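Local coordinates for DUF5642 domain-containing protein (Mycobacterium smegmatis, PDB 4TMD) that is of unknown function but is probably an exported lipoprotein of a family related to Mog1p and PsbP, at residues Ala153-Asp156 with Asn157-Val160; Lys176-Thr179 with Glu180-Arg183. All coordinates share one frame; numbering follows the deposited sequence. Where two conformers were deposited one is given.

Interaction 1 (Ala153-Asp156 with Asn157-Val160); sequences ASFD and NYMV
A two-residue beta hairpin, closed by a type II' turn from Phe155 to Tyr158, brings Phe155 and Tyr158 together where strands 145-155 and 158-166 reverse direction. The tight turn places Phe155 opposite Tyr158 and so fixes the register of the strands it joins. Asp156 and Asn157 occupy the two corners, and the backbone of Asp156, at phi 50° and psi -130°, supplies the unusual first corner of this turn type. Phe155 and Tyr158 form the hydrogen-bonded pair next to the turn: Tyr158 N donates to Phe155 O at 2.8 Å, and Phe155 N to Tyr158 O at 3.1 Å. Ser154 and Met159 follow as a non-hydrogen-bonded pair, and Ala153 N then reaches Val160 O at 2.8 Å, a bond returned by Val160 N to Ala153 O. Between these bonded pairs the CA of Met159 sits 3.3 Å from Ala153 O, a CA-H...O contact.

The aromatic side chains share one face of the sheet. CG of Phe155 lies between its own backbone N and carbonyl carbon, and the ring swings across the partner strand, so that Tyr158 CB rests over its face, 3.7 Å from the ring centroid. The Tyr158 ring lies nearly parallel to that of Phe155, 13° between planes, but offset, with centroids 5.4 Å apart and little face-to-face overlap. At the edge of the Phe155 ring, CE1 meets Val160 CG2 at 4.3 Å. On the opposite face of the sheet, Ser154 CB lies 4.2 Å from Met159 CE.

Helix 179-194 covers the Phe155 face through Val190 and Ala189, Arg194 adds a cation-pi contact to the ring, and strands 127-137 and 79-88 flank the hairpin, hydrogen-bonded through their backbones at Arg127 to Ser154 and at Val86 to Met159.

Interaction 2 (Lys176-Thr179 with Glu180-Arg183); sequences KVDT and ERAR
Glu180 meets Asp178 across the first turn of helix 179-194, its CB 3.5 Å from Asp178 OD1. The Glu180 side chain is extended beyond CG, and a water lies between the two acids, within hydrogen-bonding distance of Asp178 OD1 (3.1 Å) and Glu180 OE1, though other acceptors compete for its protons. Its presence may temper the repulsion expected between two acidic groups so near each other.

Arg181 contributes its backbone first: its N donates to Asp178 OD1 at 3.0 Å, nearly straight at 164°, though it meets the oxygen from above the carboxylate plane. This is the classic N-cap, in which an acid just before a helix accepts from an amide of the opening turn. Asp178 CG stands anti to its backbone N (chi1 -169°), which carries the carboxylate forward over that amide and lays CG against Arg181 CB at 3.5 Å. The two side chains cross, carboxylate and guanidinium planes 84° apart, and a water accepting from Arg181 NH1 donates to Asp178 OD2, linking the two charged groups indirectly.

Ala182 N bonds to Asp178 O, beginning the regular helical pattern, while its methyl group packs against Tyr151, Val162 and Ala164 of the sheet beneath.

Arg183 N continues that pattern to Thr179 O at 2.9 Å. Its chain bends at chi3, folding the guanidinium back so that Thr179 O lies over one face. The Thr179 and Arg183 side chains run side by side, and a weak bond joins Arg183 NH1 to Thr179 OG1, 3.2 Å apart; the same guanidinium makes a long, weak ion pair with Glu119.

How the interactions relate
The two interactions illustrate how contacts local in sequence can serve different parts of one packing layer. Interaction 1, largely buried, closes the hairpin of strands 145-155 and 158-166; interaction 2, at the surface, starts the helix that follows the second of those strands. Their centres are about 21 Å apart and they do not touch, yet helix 179-194 links them: its first turn packs on the middle of the hairpin strands, around Tyr151 and Val162, while its later residues cover the turn end. Chemistry follows location. Paired backbone amides and apolar or aromatic side chains dominate at 153-160, whereas charged groups, waters and a capping carboxylate characterise 176-183.

Interaction 1 (Ala153-Asp156 with Asn157-Val160)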
ATOM      1  N   ALA A 153       1.313   7.595  -1.677  1.00 13.83           N
ATOM      2  CA  ALA A 153       1.591   8.974  -2.077  1.00 11.81           C
ATOM      3  C   ALA A 153       0.358   9.583  -2.704  1.00 19.20           C
ATOM      4  O   ALA A 153      -0.227   9.001  -3.609  1.00 19.10           O
ATOM      5  CB  ALA A 153       2.761   9.042  -3.046  1.00 13.68           C
ATOM      6  N   SER A 154      -0.020  10.762  -2.219  1.00 15.44           N
ATOM      7  CA  SER A 154      -1.206  11.468  -2.678  1.00 14.84           C
ATOM      8  C   SER A 154      -0.838  12.807  -3.310  1.00 14.78           C
ATOM      9  O   SER A 154      -0.145  13.603  -2.688  1.00 15.46           O
ATOM     10  CB  SER A 154      -2.154  11.715  -1.502  1.00 22.32           C
ATOM     11  OG  SER A 154      -3.163  12.640  -1.853  1.00 30.76           O
ATOM     12  N   PHE A 155      -1.293  13.050  -4.533  1.00 18.28           N
ATOM     13  CA  PHE A 155      -1.132  14.362  -5.149  1.00 22.15           C
ATOM     14  C   PHE A 155      -2.280  14.578  -6.110  1.00 22.46           C
ATOM     15  O   PHE A 155      -2.586  13.716  -6.926  1.00 18.19           O
ATOM     16  CB  PHE A 155       0.230  14.505  -5.860  1.00 20.36           C
ATOM     17  CG  PHE A 155       0.509  13.436  -6.871  1.00 16.45           C
ATOM     18  CD1 PHE A 155       0.944  12.181  -6.474  1.00 25.07           C
ATOM     19  CD2 PHE A 155       0.354  13.690  -8.225  1.00 23.98           C
ATOM     20  CE1 PHE A 155       1.209  11.188  -7.404  1.00 25.01           C
ATOM     21  CE2 PHE A 155       0.618  12.700  -9.162  1.00 21.83           C
ATOM     22  CZ  PHE A 155       1.052  11.450  -8.752  1.00 18.65           C
ATOM     23  N   ASP A 156      -2.930  15.730  -5.992  1.00 26.74           N
ATOM     24  CA  ASP A 156      -4.093  16.036  -6.817  1.00 25.47           C
ATOM     25  C   ASP A 156      -5.081  14.880  -6.762  1.00 18.05           C
ATOM     26  O   ASP A 156      -5.411  14.389  -5.678  1.00 20.90           O
ATOM     27  CB  ASP A 156      -3.677  16.312  -8.254  1.00 25.52           C
ATOM     28  CG  ASP A 156      -2.825  17.548  -8.377  1.00 47.34           C
ATOM     29  OD1 ASP A 156      -2.996  18.476  -7.548  1.00 51.26           O
ATOM     30  OD2 ASP A 156      -1.981  17.588  -9.296  1.00 60.52           O
ATOM     31  N   ASN A 157      -5.534  14.429  -7.927  1.00 18.45           N
ATOM     32  CA  ASN A 157      -6.484  13.325  -7.972  0.64 20.38           C
ATOM     33  C   ASN A 157      -5.780  11.997  -8.241  1.00 18.32           C
ATOM     34  O   ASN A 157      -6.377  11.061  -8.772  1.00 19.34           O
ATOM     35  CB  ASN A 157      -7.560  13.598  -9.022  0.64 18.73           C
ATOM     36  CG  ASN A 157      -8.361  14.862  -8.713  0.64 21.50           C
ATOM     37  OD1 ASN A 157      -8.251  15.419  -7.621  0.64 28.34           O
ATOM     38  ND2 ASN A 157      -9.157  15.317  -9.667  0.64 21.51           N
ATOM     39  N   TYR A 158      -4.506  11.928  -7.868  1.00 15.94           N
ATOM     40  CA  TYR A 158      -3.738  10.707  -8.059  1.00 17.91           C
ATOM     41  C   TYR A 158      -3.364  10.121  -6.728  1.00 18.36           C
ATOM     42  O   TYR A 158      -3.100  10.828  -5.749  1.00 13.81           O
ATOM     43  CB  TYR A 158      -2.466  10.955  -8.878  1.00 16.27           C
ATOM     44  CG  TYR A 158      -2.711  11.262 -10.331  1.00 21.38           C
ATOM     45  CD1 TYR A 158      -2.746  10.248 -11.276  1.00 24.93           C
ATOM     46  CD2 TYR A 158      -2.898  12.578 -10.763  1.00 28.42           C
ATOM     47  CE1 TYR A 158      -2.967  10.526 -12.611  1.00 28.67           C
ATOM     48  CE2 TYR A 158      -3.132  12.869 -12.104  1.00 23.59           C
ATOM     49  CZ  TYR A 158      -3.163  11.838 -13.020  1.00 30.45           C
ATOM     50  OH  TYR A 158      -3.384  12.108 -14.349  1.00 35.76           O
ATOM     51  N   MET A 159      -3.286   8.807  -6.697  1.00 15.14           N
ATOM     52  CA  MET A 159      -2.766   8.150  -5.515  1.00 21.08           C
ATOM     53  C   MET A 159      -1.910   7.002  -5.977  1.00 17.95           C
ATOM     54  O   MET A 159      -2.315   6.295  -6.893  1.00 15.51           O
ATOM     55  CB  MET A 159      -3.904   7.660  -4.628  1.00 19.63           C
ATOM     56  CG  MET A 159      -3.447   6.908  -3.410  1.00 23.04           C
ATOM     57  SD  MET A 159      -4.796   6.808  -2.209  1.00 32.66           S
ATOM     58  CE  MET A 159      -4.615   8.373  -1.364  1.00 20.73           C
ATOM     59  N   VAL A 160      -0.731   6.838  -5.374  1.00 13.67           N
ATOM     60  CA  VAL A 160       0.143   5.728  -5.717  1.00 13.28           C
ATOM     61  C   VAL A 160       0.370   4.923  -4.460  1.00 15.41           C
ATOM     62  O   VAL A 160       0.662   5.485  -3.407  1.00 14.76           O
ATOM     63  CB  VAL A 160       1.493   6.201  -6.304  1.00 22.84           C
ATOM     64  CG1 VAL A 160       2.444   5.016  -6.471  1.00 20.68           C
ATOM     65  CG2 VAL A 160       1.275   6.926  -7.638  1.00 17.77           C
TER
HETATM   66  O   HOH W   1      -6.115  11.570  -4.774  1.00 26.86           O

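Interaction 2 (Lys176-Thr179 with Glu180-Arg183)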
ATOM      1  N   LYS A 176      12.927 -11.121   5.390  1.00 25.69           N
ATOM      2  CA  LYS A 176      12.618  -9.768   5.825  1.00 27.36           C
ATOM      3  C   LYS A 176      12.166  -8.940   4.621  1.00 26.70           C
ATOM      4  O   LYS A 176      12.677  -9.130   3.520  1.00 19.19           O
ATOM      5  CB  LYS A 176      13.852  -9.143   6.462  1.00 25.00           C
ATOM      6  CG  LYS A 176      13.584  -7.998   7.401  1.00 42.45           C
ATOM      7  CD  LYS A 176      14.889  -7.492   8.013  1.00 40.45           C
ATOM      8  CE  LYS A 176      14.614  -6.430   9.081  1.00 48.25           C
ATOM      9  NZ  LYS A 176      14.751  -6.941  10.484  1.00 35.99           N
ATOM     10  N   VAL A 177      11.219  -8.027   4.828  1.00 25.62           N
ATOM     11  CA  VAL A 177      10.811  -7.101   3.772  1.00 22.17           C
ATOM     12  C   VAL A 177      11.896  -6.053   3.486  1.00 21.79           C
ATOM     13  O   VAL A 177      12.408  -5.427   4.413  1.00 17.01           O
ATOM     14  CB  VAL A 177       9.503  -6.362   4.145  1.00 28.51           C
ATOM     15  CG1 VAL A 177       9.124  -5.365   3.051  1.00 17.79           C
ATOM     16  CG2 VAL A 177       8.369  -7.351   4.389  1.00 25.91           C
ATOM     17  N   ASP A 178      12.225  -5.859   2.207  1.00 20.02           N
ATOM     18  CA  ASP A 178      13.124  -4.780   1.768  1.00 20.19           C
ATOM     19  C   ASP A 178      12.333  -3.460   1.697  1.00 18.01           C
ATOM     20  O   ASP A 178      11.852  -3.078   0.629  1.00 13.54           O
ATOM     21  CB  ASP A 178      13.736  -5.115   0.396  1.00 18.60           C
ATOM     22  CG  ASP A 178      14.867  -4.178  -0.004  1.00 24.29           C
ATOM     23  OD1 ASP A 178      14.987  -3.068   0.567  1.00 19.61           O
ATOM     24  OD2 ASP A 178      15.646  -4.560  -0.911  1.00 27.12           O
ATOM     25  N   THR A 179      12.193  -2.777   2.834  1.00 16.52           N
ATOM     26  CA  THR A 179      11.420  -1.535   2.898  1.00 15.08           C
ATOM     27  C   THR A 179      12.122  -0.399   2.180  1.00 16.64           C
ATOM     28  O   THR A 179      11.488   0.544   1.720  1.00 14.98           O
ATOM     29  CB  THR A 179      11.154  -1.095   4.351  1.00 18.25           C
ATOM     30  OG1 THR A 179      12.400  -0.847   5.006  1.00 18.24           O
ATOM     31  CG2 THR A 179      10.369  -2.176   5.127  1.00 17.22           C
ATOM     32  N   GLU A 180      13.445  -0.470   2.118  1.00 18.32           N
ATOM     33  CA  GLU A 180      14.207   0.509   1.360  1.00 17.98           C
ATOM     34  C   GLU A 180      13.767   0.483  -0.109  1.00 15.22           C
ATOM     35  O   GLU A 180      13.487   1.517  -0.706  1.00 19.54           O
ATOM     36  CB  GLU A 180      15.710   0.229   1.483  1.00 19.41           C
ATOM     37  CG  GLU A 180      16.573   1.257   0.780  1.00 30.70           C
ATOM     38  CD  GLU A 180      18.052   0.934   0.873  1.00 38.42           C
ATOM     39  OE1 GLU A 180      18.428  -0.242   0.653  1.00 38.20           O
ATOM     40  OE2 GLU A 180      18.835   1.856   1.171  1.00 40.41           O
ATOM     41  N   ARG A 181      13.705  -0.704  -0.691  1.00 16.14           N
ATOM     42  CA  ARG A 181      13.248  -0.843  -2.075  1.00 16.78           C
ATOM     43  C   ARG A 181      11.792  -0.399  -2.264  1.00 19.73           C
ATOM     44  O   ARG A 181      11.451   0.236  -3.264  1.00 14.94           O
ATOM     45  CB  ARG A 181      13.389  -2.282  -2.529  1.00 17.83           C
ATOM     46  CG  ARG A 181      13.197  -2.475  -4.026  1.00 25.03           C
ATOM     47  CD  ARG A 181      13.312  -3.974  -4.363  1.00 35.61           C
ATOM     48  NE  ARG A 181      13.824  -4.176  -5.709  1.00 39.10           N
ATOM     49  CZ  ARG A 181      14.883  -4.913  -6.009  1.00 35.76           C
ATOM     50  NH1 ARG A 181      15.553  -5.557  -5.054  1.00 35.40           N
ATOM     51  NH2 ARG A 181      15.262  -5.015  -7.273  1.00 44.03           N
ATOM     52  N   ALA A 182      10.925  -0.761  -1.317  1.00 14.07           N
ATOM     53  CA  ALA A 182       9.537  -0.299  -1.366  1.00 14.13           C
ATOM     54  C   ALA A 182       9.480   1.227  -1.407  1.00 10.75           C
ATOM     55  O   ALA A 182       8.748   1.793  -2.196  1.00 13.03           O
ATOM     56  CB  ALA A 182       8.739  -0.820  -0.164  1.00 10.63           C
ATOM     57  N   ARG A 183      10.231   1.896  -0.539  1.00 13.12           N
ATOM     58  CA  ARG A 183      10.173   3.360  -0.504  1.00 18.61           C
ATOM     59  C   ARG A 183      10.722   3.960  -1.805  1.00 20.68           C
ATOM     60  O   ARG A 183      10.190   4.943  -2.324  1.00 14.79           O
ATOM     61  CB  ARG A 183      10.930   3.909   0.714  1.00 14.49           C
ATOM     62  CG  ARG A 183      10.259   3.573   2.067  1.00 13.50           C
ATOM     63  CD  ARG A 183      10.914   4.312   3.224  1.00 23.70           C
ATOM     64  NE  ARG A 183      12.356   4.078   3.277  1.00 29.89           N
ATOM     65  CZ  ARG A 183      12.945   3.140   4.015  1.00 35.06           C
ATOM     66  NH1 ARG A 183      12.218   2.339   4.785  1.00 27.65           N
ATOM     67  NH2 ARG A 183      14.265   3.000   3.984  1.00 34.21           N
TER
HETATM   68  O   HOH W   2      17.429  -1.937  -0.887  1.00 35.98           O
HETATM   69  O   HOH W   3      14.865  -6.680  -2.278  1.00 37.80           O